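Local coordinates for putrescine aminotransferase (Halomonas elongata DSM 2581, PDB 6GWI), which probably transfers the amino group of putrescine and related amines to a keto acid, using pyridoxal-5'-phosphate as cofactor, at residues V342-R345 / V346-D349; G351-L354 / A355-A359; V426-R429 / E430-D433. All coordinates share one frame; numbering follows the deposited sequence.

In the fold
All three contacts lie in the C-terminal part of this class-III aminotransferase. Contacts 1 and 2 follow each other along helix 342-359, with centres about 13 Å apart, while contact 3 covers the loop 426-428 and the first turn of helix 429-450, its centre about 11 Å from that of contact 2 and about 13 Å from that of contact 1. Polar links tie the helices together: Asp-349 OD1 of contact 1 meets Arg-429 NH2 of contact 3 at 2.6 Å, and Asp-433 OD1 of contact 3 lies 3.0 Å from Arg-357 NE and, in a probable hydrogen bond, 2.7 Å from Tyr-353 OH. None of their residues belongs to the pyridoxal-5'-phosphate pocket, which includes Lys-285.

Contact 1: residues V342-R345 / V346-D349; sequences VVDR and VRDD
Val-342 O accepts Val-346 N at 3.0 Å and also Arg-345 N, within the first turn of helix 342-359. The next i to i+4 bonds, Arg-347 N to Val-343 O and Asp-348 N to Asp-344 O, carry the helix on to Asp-349 N, which reaches Arg-345 O at 2.8 Å; residues 346-349 form a wider pi-type turn. On the outer side, Arg-347 NH2 forms a salt bridge with Asp-344 OD1, donating at 3.1 Å to its anti lone pair, with the oxygen tilted 20° from the guanidinium plane. The carboxylate stands 81° to the guanidinium, one face of which lies over Asp-344 CA. With CG anti to the backbone N (chi1 -175°) and a bend at chi3, the arginine chain folds back along the preceding turn. Arg-347 NE has a long salt bridge to Asp-348 OD1, 3.7 Å, and its NH1 binds Gly-266 O, so one guanidinium joins two aspartates and a neighbouring loop. Asp-349 OD1 forms a salt bridge with Arg-429 on helix 429-450. On the buried side Val-342, Val-343 and Val-346 pack on Leu-425, Trp-268 and Leu-375, which seats the helix against loops, among them those flanking strands 376-381 and 418-421.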
loop_
_atom_site.group_PDB
_atom_site.type_symbol
_atom_site.label_atom_id
_atom_site.label_comp_id
_atom_site.label_asym_id
_atom_site.label_seq_id
_atom_site.Cartn_x
_atom_site.Cartn_y
_atom_site.Cartn_z
ATOM N N VAL B 342 23.243 -12.938 -10.177
ATOM C CA VAL B 342 22.080 -13.806 -10.027
ATOM C C VAL B 342 21.213 -13.779 -11.283
ATOM O O VAL B 342 20.700 -14.819 -11.715
ATOM C CB VAL B 342 21.284 -13.406 -8.769
ATOM C CG1 VAL B 342 19.981 -14.191 -8.665
ATOM C CG2 VAL B 342 22.132 -13.616 -7.510
ATOM N N VAL B 343 21.017 -12.602 -11.880
ATOM C CA VAL B 343 20.197 -12.509 -13.089
ATOM C C VAL B 343 20.843 -13.289 -14.233
ATOM O O VAL B 343 20.186 -14.078 -14.917
ATOM C CB VAL B 343 19.958 -11.038 -13.476
ATOM C CG1 VAL B 343 19.107 -10.951 -14.747
ATOM C CG2 VAL B 343 19.298 -10.280 -12.329
ATOM N N ASP B 344 22.154 -13.079 -14.439
ATOM C CA ASP B 344 22.889 -13.780 -15.489
ATOM C C ASP B 344 22.730 -15.279 -15.365
ATOM O O ASP B 344 22.792 -16.013 -16.356
ATOM C CB ASP B 344 24.385 -13.479 -15.396
ATOM C CG ASP B 344 24.713 -12.018 -15.510
ATOM O OD1 ASP B 344 24.252 -11.383 -16.477
ATOM O OD2 ASP B 344 25.440 -11.502 -14.633
ATOM N N ARG B 345 22.524 -15.733 -14.137
ATOM C CA ARG B 345 22.568 -17.113 -13.676
ATOM C C ARG B 345 21.243 -17.836 -13.866
ATOM O O ARG B 345 21.229 -19.001 -14.281
ATOM C CB ARG B 345 22.988 -17.044 -12.214
ATOM C CG ARG B 345 23.080 -18.281 -11.415
ATOM C CD ARG B 345 23.550 -17.869 -10.012
ATOM N NE ARG B 345 24.817 -17.129 -9.961
ATOM C CZ ARG B 345 26.015 -17.709 -9.884
ATOM N NH1 ARG B 345 26.106 -19.031 -9.880
ATOM N NH2 ARG B 345 27.119 -16.975 -9.819
ATOM N N VAL B 346 20.132 -17.162 -13.571
ATOM C CA VAL B 346 18.819 -17.637 -14.003
ATOM C C VAL B 346 18.815 -17.846 -15.513
ATOM O O VAL B 346 18.352 -18.876 -16.019
ATOM C CB VAL B 346 17.734 -16.633 -13.568
ATOM C CG1 VAL B 346 16.364 -17.016 -14.113
ATOM C CG2 VAL B 346 17.712 -16.525 -12.048
ATOM N N ARG B 347 19.326 -16.860 -16.257
ATOM C CA ARG B 347 19.249 -16.905 -17.713
ATOM C C ARG B 347 20.140 -17.999 -18.296
ATOM O O ARG B 347 19.739 -18.691 -19.239
ATOM C CB ARG B 347 19.633 -15.546 -18.303
ATOM C CG ARG B 347 19.473 -15.479 -19.815
ATOM C CD ARG B 347 19.811 -14.103 -20.386
ATOM N NE ARG B 347 21.191 -13.701 -20.117
ATOM C CZ ARG B 347 21.561 -12.793 -19.215
ATOM N NH1 ARG B 347 20.662 -12.161 -18.471
ATOM N NH2 ARG B 347 22.847 -12.510 -19.061
ATOM N N ASP B 348 21.357 -18.161 -17.765
ATOM C CA ASP B 348 22.348 -19.039 -18.376
ATOM C C ASP B 348 22.499 -20.386 -17.680
ATOM O O ASP B 348 23.019 -21.323 -18.296
ATOM C CB ASP B 348 23.727 -18.363 -18.405
ATOM C CG ASP B 348 23.743 -17.090 -19.227
ATOM O OD1 ASP B 348 22.885 -16.947 -20.123
ATOM O OD2 ASP B 348 24.629 -16.242 -18.990
ATOM N N ASP B 349 22.068 -20.510 -16.424
ATOM C CA ASP B 349 22.315 -21.725 -15.651
ATOM C C ASP B 349 21.014 -22.325 -15.135
ATOM O O ASP B 349 20.596 -23.376 -15.626
ATOM C CB ASP B 349 23.281 -21.413 -14.505
ATOM C CG ASP B 349 23.500 -22.597 -13.582
ATOM O OD1 ASP B 349 23.103 -23.724 -13.947
ATOM O OD2 ASP B 349 24.064 -22.400 -12.485
#

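Contact 2: residues G351-L354 / A355-A359; sequences GPYL and AERWA
Tyr-353 and Arg-357, one helical turn apart, meet through both ring and hydroxyl. Arg-357 CG lies over one face of the tyrosine ring, 4.1 Å from its centroid and displaced toward the rim, in a CH-pi contact. Further out, Arg-357 NH2 donates to Tyr-353 OH at 3.0 Å with an N-H...O angle of 146°; the hydroxyl sits at the edge of the guanidinium and in its plane, while the ring stands almost perpendicular to it, 89° away. The bend at chi2 of the arginine (-59°) makes this double contact possible, since it carries the chain over the ring before the guanidinium reaches the hydroxyl. The second shell fixes both polar ends: Asp-433 OD1, on helix 429-450, binds Tyr-353 OH and forms a salt bridge with Arg-357 NE, so a single carboxylate oxygen grips the two side chains together.

On the inward side Leu-354 and Trp-358 run alongside each other in the same direction, Leu-354 CD1 4.1 Å from Trp-358 CE3. Trp-358 NE1 is satisfied by Ala-378 O, and the indole rests on Ala-370, Ser-372 and Ile-421, while Leu-354 packs on Ile-421 and Leu-375. Beneath these side chains, Arg-357 N bonds Tyr-353 O at 3.1 Å and Ala-355 N bonds Gly-351 O at 2.9 Å. The helix kinks at Pro-352, whose ring nitrogen carries no hydrogen to give to the preceding turn.

The arrangement is that of a helix packed by its apolar side, with Leu-354 and Trp-358, on an antiparallel sheet, here strands 367-373, 376-381, 418-421 and 413-415 in the C-terminal part of the class-III aminotransferase fold; its Tyr-353/Arg-357 side is joined to helix 429-450.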
loop_
_atom_site.group_PDB
_atom_site.type_symbol
_atom_site.label_atom_id
_atom_site.label_comp_id
_atom_site.label_asym_id
_atom_site.label_seq_id
_atom_site.Cartn_x
_atom_site.Cartn_y
_atom_site.Cartn_z
ATOM N N GLY B 351 17.784 -21.396 -15.235
ATOM C CA GLY B 351 16.659 -21.391 -16.138
ATOM C C GLY B 351 16.686 -22.557 -17.104
ATOM O O GLY B 351 15.747 -23.357 -17.174
ATOM N N PRO B 352 17.764 -22.672 -17.883
ATOM C CA PRO B 352 17.894 -23.840 -18.767
ATOM C C PRO B 352 17.885 -25.162 -18.024
ATOM O O PRO B 352 17.340 -26.148 -18.536
ATOM C CB PRO B 352 19.235 -23.592 -19.474
ATOM C CG PRO B 352 19.370 -22.104 -19.487
ATOM C CD PRO B 352 18.773 -21.637 -18.180
ATOM N N TYR B 353 18.451 -25.214 -16.817
ATOM C CA TYR B 353 18.464 -26.468 -16.074
ATOM C C TYR B 353 17.056 -26.846 -15.635
ATOM O O TYR B 353 16.641 -28.003 -15.771
ATOM C CB TYR B 353 19.396 -26.359 -14.871
ATOM C CG TYR B 353 19.566 -27.666 -14.136
ATOM C CD1 TYR B 353 20.447 -28.633 -14.597
ATOM C CD2 TYR B 353 18.835 -27.938 -12.988
ATOM C CE1 TYR B 353 20.603 -29.830 -13.933
ATOM C CE2 TYR B 353 18.984 -29.133 -12.316
ATOM C CZ TYR B 353 19.870 -30.076 -12.792
ATOM O OH TYR B 353 20.021 -31.271 -12.125
ATOM N N LEU B 354 16.305 -25.880 -15.101
ATOM C CA LEU B 354 14.897 -26.117 -14.797
ATOM C C LEU B 354 14.152 -26.602 -16.035
ATOM O O LEU B 354 13.367 -27.554 -15.970
ATOM C CB LEU B 354 14.251 -24.843 -14.251
ATOM C CG LEU B 354 12.729 -24.906 -14.081
ATOM C CD1 LEU B 354 12.346 -25.954 -13.042
ATOM C CD2 LEU B 354 12.153 -23.547 -13.709
ATOM N N ALA B 355 14.384 -25.945 -17.175
ATOM C CA ALA B 355 13.644 -26.263 -18.392
ATOM C C ALA B 355 13.779 -27.735 -18.763
ATOM O O ALA B 355 12.789 -28.398 -19.089
ATOM C CB ALA B 355 14.133 -25.376 -19.538
ATOM N N GLU B 356 15.003 -28.268 -18.724
ATOM C CA GLU B 356 15.199 -29.666 -19.096
ATOM C C GLU B 356 14.610 -30.604 -18.048
ATOM O O GLU B 356 13.955 -31.594 -18.395
ATOM C CB GLU B 356 16.686 -29.951 -19.326
ATOM C CG GLU B 356 17.617 -29.493 -18.217
ATOM C CD GLU B 356 19.058 -29.904 -18.462
ATOM O OE1 GLU B 356 19.864 -29.039 -18.867
ATOM O OE2 GLU B 356 19.380 -31.098 -18.273
ATOM N N ARG B 357 14.817 -30.308 -16.762
ATOM C CA ARG B 357 14.236 -31.143 -15.717
ATOM C C ARG B 357 12.716 -31.017 -15.708
ATOM O O ARG B 357 12.002 -32.006 -15.502
ATOM C CB ARG B 357 14.809 -30.754 -14.354
ATOM C CG ARG B 357 16.309 -30.995 -14.180
ATOM C CD ARG B 357 16.711 -32.451 -14.386
ATOM N NE ARG B 357 18.028 -32.724 -13.811
ATOM C CZ ARG B 357 18.671 -33.886 -13.905
ATOM N NH1 ARG B 357 18.130 -34.903 -14.563
ATOM N NH2 ARG B 357 19.862 -34.029 -13.340
ATOM N N TRP B 358 12.205 -29.804 -15.928
ATOM C CA TRP B 358 10.763 -29.590 -16.003
ATOM C C TRP B 358 10.151 -30.350 -17.173
ATOM O O TRP B 358 9.051 -30.904 -17.056
ATOM C CB TRP B 358 10.486 -28.094 -16.135
ATOM C CG TRP B 358 9.115 -27.638 -15.740
ATOM C CD1 TRP B 358 8.203 -27.005 -16.536
ATOM C CD2 TRP B 358 8.514 -27.737 -14.443
ATOM N NE1 TRP B 358 7.070 -26.714 -15.819
ATOM C CE2 TRP B 358 7.234 -27.153 -14.531
ATOM C CE3 TRP B 358 8.929 -28.266 -13.218
ATOM C CZ2 TRP B 358 6.369 -27.084 -13.443
ATOM C CZ3 TRP B 358 8.065 -28.201 -12.140
ATOM C CH2 TRP B 358 6.800 -27.615 -12.260
ATOM N N ALA B 359 10.846 -30.379 -18.316
ATOM C CA ALA B 359 10.333 -31.056 -19.500
ATOM C C ALA B 359 10.253 -32.567 -19.328
ATOM O O ALA B 359 9.557 -33.228 -20.107
ATOM C CB ALA B 359 11.202 -30.726 -20.714
#

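Contact 3: residues V426-R429 / E430-D433; sequences VIRR and EEID
Ile-427 CG1 passes Glu-431 CB at 3.5 Å, and Ile-427 CD1 reaches Ile-432 CG1 at 3.8 Å, the two isoleucine side chains crossing at about a right angle; the close packing of this contact gathers here and round Arg-428, where the chain enters helix 429-450. With CG1 anti to the backbone N (chi1 -172°), Ile-427 swings its end toward the helix although its CB sets off to one side. Arg-428 is the N-cap residue. Its carbonyl O accepts Ile-432 N at 2.8 Å, in the carbonyl plane, and its own amide N gives a nearly straight bond (172°) to Glu-431 OE1 at 2.8 Å. Arg-428 N lies above the carboxylate plane, 35° out of it. The third helical residue thus holds the N-cap amide, the side-chain-to-backbone half of a capping box. Shortening Glu-431 to an alanine removes the carboxylate, and the Arg-428 amide would probably be left without this acceptor, letting the backbone before the helix shift more easily.

The outer side is looser. Arg-428 and Glu-430 extend alongside each other, exposed, with Arg-428 NH1 3.2 Å from Glu-430 OE2. That oxygen lies well out of the guanidinium plane, off the line of the N-H bonds, and the attraction in this salt bridge is electrostatic only. Arg-429 is exposed too.

Ile-427 and Glu-431 also touch Val-39 in a loop near strand 40-43. Arg-429 and Ile-432 pack against Tyr-353, and the polar ends of Arg-429 and Asp-433 both reach helix 342-359, at Asp-349 and Tyr-353, so the start of helix 429-450, following the loop after strand 418-421, is fastened to that helix.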
loop_
_atom_site.group_PDB
_atom_site.type_symbol
_atom_site.label_atom_id
_atom_site.label_comp_id
_atom_site.label_asym_id
_atom_site.label_seq_id
_atom_site.Cartn_x
_atom_site.Cartn_y
_atom_site.Cartn_z
ATOM N N VAL B 426 18.117 -18.120 -6.174
ATOM C CA VAL B 426 19.351 -18.734 -5.703
ATOM C C VAL B 426 19.178 -20.229 -5.456
ATOM O O VAL B 426 20.024 -20.850 -4.805
ATOM C CB VAL B 426 19.871 -18.032 -4.437
ATOM C CG1 VAL B 426 20.135 -16.560 -4.723
ATOM C CG2 VAL B 426 18.889 -18.198 -3.281
ATOM N N ILE B 427 18.091 -20.822 -5.957
ATOM C CA ILE B 427 17.873 -22.248 -5.767
ATOM C C ILE B 427 19.027 -23.015 -6.393
ATOM O O ILE B 427 19.529 -22.660 -7.468
ATOM C CB ILE B 427 16.520 -22.667 -6.368
ATOM C CG1 ILE B 427 16.194 -24.116 -5.992
ATOM C CG2 ILE B 427 16.530 -22.505 -7.887
ATOM C CD1 ILE B 427 14.781 -24.556 -6.366
ATOM N N ARG B 428 19.452 -24.079 -5.723
ATOM C CA ARG B 428 20.545 -24.889 -6.230
ATOM C C ARG B 428 20.005 -25.953 -7.180
ATOM O O ARG B 428 18.818 -26.285 -7.175
ATOM C CB ARG B 428 21.301 -25.566 -5.086
ATOM C CG ARG B 428 22.257 -24.666 -4.321
ATOM C CD ARG B 428 22.990 -25.459 -3.249
ATOM N NE ARG B 428 24.390 -25.065 -3.119
ATOM C CZ ARG B 428 25.347 -25.405 -3.979
ATOM N NH1 ARG B 428 25.059 -26.140 -5.045
ATOM N NH2 ARG B 428 26.595 -25.004 -3.776
ATOM N N ARG B 429 20.902 -26.478 -8.015
ATOM C CA ARG B 429 20.504 -27.490 -8.985
ATOM C C ARG B 429 19.981 -28.740 -8.291
ATOM O O ARG B 429 18.997 -29.341 -8.738
ATOM C CB ARG B 429 21.678 -27.822 -9.899
ATOM C CG ARG B 429 21.883 -26.796 -10.992
ATOM C CD ARG B 429 23.063 -27.163 -11.854
ATOM N NE ARG B 429 23.114 -26.364 -13.071
ATOM C CZ ARG B 429 23.804 -26.705 -14.152
ATOM N NH1 ARG B 429 24.509 -27.828 -14.162
ATOM N NH2 ARG B 429 23.789 -25.920 -15.221
ATOM N N GLU B 430 20.640 -29.164 -7.207
ATOM C CA GLU B 430 20.137 -30.303 -6.451
ATOM C C GLU B 430 18.761 -30.005 -5.869
ATOM O O GLU B 430 17.927 -30.911 -5.751
ATOM C CB GLU B 430 21.121 -30.678 -5.338
ATOM C CG GLU B 430 21.715 -29.500 -4.561
ATOM C CD GLU B 430 23.064 -29.047 -5.104
ATOM O OE1 GLU B 430 23.134 -28.649 -6.287
ATOM O OE2 GLU B 430 24.055 -29.096 -4.345
ATOM N N GLU B 431 18.495 -28.741 -5.524
ATOM C CA GLU B 431 17.180 -28.366 -5.015
ATOM C C GLU B 431 16.136 -28.324 -6.129
ATOM O O GLU B 431 14.966 -28.634 -5.884
ATOM C CB GLU B 431 17.273 -27.022 -4.286
ATOM C CG GLU B 431 18.052 -27.122 -2.972
ATOM C CD GLU B 431 18.507 -25.782 -2.425
ATOM O OE1 GLU B 431 18.452 -24.772 -3.156
ATOM O OE2 GLU B 431 18.932 -25.746 -1.251
ATOM N N ILE B 432 16.532 -27.962 -7.353
ATOM C CA ILE B 432 15.618 -28.096 -8.486
ATOM C C ILE B 432 15.285 -29.564 -8.724
ATOM O O ILE B 432 14.135 -29.914 -9.018
ATOM C CB ILE B 432 16.210 -27.440 -9.749
ATOM C CG1 ILE B 432 16.123 -25.915 -9.640
ATOM C CG2 ILE B 432 15.483 -27.935 -11.005
ATOM C CD1 ILE B 432 16.913 -25.172 -10.702
ATOM N N ASP B 433 16.290 -30.440 -8.625
ATOM C CA ASP B 433 16.049 -31.873 -8.751
ATOM C C ASP B 433 15.003 -32.342 -7.748
ATOM O O ASP B 433 14.068 -33.072 -8.101
ATOM C CB ASP B 433 17.353 -32.647 -8.548
ATOM C CG ASP B 433 18.306 -32.506 -9.715
ATOM O OD1 ASP B 433 17.845 -32.189 -10.832
ATOM O OD2 ASP B 433 19.521 -32.709 -9.514
#